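Local coordinates for protein aldehyde dehydrogenase (Listeria monocytogenes, PDB 3K9D) that probably oxidises aldehydes using NAD or NADP as the electron acceptor, at residues A327-V332 and I336-E341. Numbering follows the deposited sequence.
Sequences AEETKV and IPYSRE
Glu329 lies across from Tyr338, their CA atoms 7.1 Å apart, and Val332 closes on Ser339 with 5.4 Å between CA atoms. The chain 327-332 leaves a strand and runs on as a loop; a short connection returns it as 336-341, whose residues 337-339 form a 3-10 turn. No direct hydrogen bond joins the two segments; they meet by van der Waals packing and through one bridging water. The methyl of Ala327 sits over the centre of the Tyr338 ring, a CH-pi contact with CB 3.6 Å from the centroid. Glu329 OE1 meets the edge of that same ring, in its plane, 3.6 Å from Tyr338 CD2, and the water links OE1 to Tyr338 N. Carboxylate and ring are turned 35° from each other. With CG anti to the backbone N (chi1 -177°) and a bend at chi2, the Glu329 chain folds back, and OE2 accepts from the backbone N atoms of both Thr330 and Lys331, which limits rotation of the carboxylate. Ile336 CG2 packs 3.5 Å from Glu329 OE1, while Ile336 CD1 lies 3.8 Å from Lys331 CE where the two side chains cross nearly at right angles. Ser339 OG makes a 2.7 Å hydrogen bond to Ile336 O, which also accepts from Ser339 N; Ser339 CB rests against Val332 CA. This structural packing joins the end of strand 324-328 to the loop toward its parallel neighbour 346-352, in a seven-stranded sheet consistent with the aldehyde dehydrogenase catalytic domain. Backbone hydrogen bonds tie Ala327 to Leu347 and Phe349, and Glu329 to Phe349; helix 281-291 packs on Tyr338 and supplies Ala284 O to its hydroxyl, and Val332 reaches helix 355-368.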
# COMPACT_ATOMS: atom_id res chain seq x y z
N ALA A 327 11.92 -24.14 26.99
CA ALA A 327 10.81 -24.77 27.67
C ALA A 327 10.05 -25.62 26.68
O ALA A 327 9.62 -25.13 25.64
CB ALA A 327 9.89 -23.70 28.24
N GLU A 328 9.89 -26.90 27.00
CA GLU A 328 9.03 -27.75 26.21
C GLU A 328 7.59 -27.26 26.34
O GLU A 328 7.15 -26.83 27.42
CB GLU A 328 9.19 -29.23 26.59
CG GLU A 328 10.53 -29.82 26.08
CD GLU A 328 10.63 -31.32 26.24
OE1 GLU A 328 9.74 -32.06 25.75
OE2 GLU A 328 11.62 -31.77 26.84
N GLU A 329 6.87 -27.28 25.22
CA GLU A 329 5.50 -26.79 25.16
C GLU A 329 4.62 -27.75 24.36
O GLU A 329 5.11 -28.46 23.47
CB GLU A 329 5.49 -25.38 24.53
CG GLU A 329 4.12 -24.71 24.48
CD GLU A 329 3.50 -24.54 25.85
OE1 GLU A 329 4.00 -23.69 26.60
OE2 GLU A 329 2.53 -25.25 26.16
N THR A 330 3.32 -27.78 24.68
CA THR A 330 2.34 -28.62 23.97
C THR A 330 1.14 -27.83 23.40
O THR A 330 0.40 -28.31 22.54
CB THR A 330 1.77 -29.74 24.89
OG1 THR A 330 0.95 -29.15 25.91
CG2 THR A 330 2.87 -30.55 25.56
N LYS A 331 0.96 -26.61 23.90
CA LYS A 331 -0.24 -25.81 23.64
C LYS A 331 0.08 -24.51 22.88
O LYS A 331 1.22 -24.07 22.83
CB LYS A 331 -0.92 -25.46 24.97
CG LYS A 331 -1.62 -26.62 25.65
CD LYS A 331 -2.03 -26.28 27.09
CE LYS A 331 -3.35 -25.52 27.15
NZ LYS A 331 -3.81 -25.31 28.57
N VAL A 332 -0.97 -23.93 22.31
CA VAL A 332 -0.92 -22.65 21.61
C VAL A 332 -2.06 -21.77 22.16
O VAL A 332 -3.15 -22.27 22.40
CB VAL A 332 -1.08 -22.84 20.07
CG1 VAL A 332 -1.03 -21.53 19.34
CG2 VAL A 332 -0.01 -23.76 19.51
N ILE A 336 -0.89 -18.85 26.86
CA ILE A 336 0.32 -19.69 26.78
C ILE A 336 1.51 -18.82 26.32
O ILE A 336 1.74 -18.64 25.12
CB ILE A 336 0.08 -20.96 25.89
CG1 ILE A 336 -0.72 -22.03 26.65
CG2 ILE A 336 1.37 -21.62 25.49
CD1 ILE A 336 -2.22 -21.92 26.57
N PRO A 337 2.25 -18.24 27.29
CA PRO A 337 3.37 -17.32 27.00
C PRO A 337 4.48 -17.84 26.05
O PRO A 337 5.02 -17.05 25.28
CB PRO A 337 3.94 -17.02 28.40
CG PRO A 337 3.44 -18.11 29.27
CD PRO A 337 2.06 -18.40 28.74
N TYR A 338 4.79 -19.13 26.09
CA TYR A 338 5.82 -19.70 25.18
C TYR A 338 5.42 -19.76 23.70
O TYR A 338 6.29 -19.78 22.82
CB TYR A 338 6.29 -21.07 25.67
CG TYR A 338 6.99 -20.99 27.00
CD1 TYR A 338 8.13 -20.19 27.16
CD2 TYR A 338 6.51 -21.68 28.11
CE1 TYR A 338 8.77 -20.09 28.39
CE2 TYR A 338 7.14 -21.57 29.34
CZ TYR A 338 8.27 -20.78 29.47
OH TYR A 338 8.91 -20.68 30.69
N SER A 339 4.11 -19.76 23.45
CA SER A 339 3.58 -19.76 22.09
C SER A 339 3.52 -18.35 21.49
O SER A 339 2.98 -18.17 20.39
CB SER A 339 2.18 -20.39 22.05
OG SER A 339 1.20 -19.53 22.63
N ARG A 340 4.10 -17.38 22.19
CA ARG A 340 4.02 -15.96 21.82
C ARG A 340 5.41 -15.30 21.74
O ARG A 340 6.43 -15.90 22.08
CB ARG A 340 3.12 -15.20 22.80
CG ARG A 340 1.69 -15.79 22.92
CD ARG A 340 0.82 -15.02 23.90
NE ARG A 340 0.90 -13.58 23.68
CZ ARG A 340 0.34 -12.67 24.48
NH1 ARG A 340 0.46 -11.37 24.21
NH2 ARG A 340 -0.34 -13.05 25.56
N GLU A 341 5.43 -14.05 21.28
CA GLU A 341 6.68 -13.37 20.98
C GLU A 341 7.42 -13.00 22.27
O GLU A 341 6.91 -12.27 23.12
CB GLU A 341 6.43 -12.16 20.09
CG GLU A 341 7.66 -11.30 19.80
CD GLU A 341 7.27 -9.94 19.28
OE1 GLU A 341 6.64 -9.16 20.03
OE2 GLU A 341 7.57 -9.65 18.11
O HOH W 1 3.38 -21.28 28.10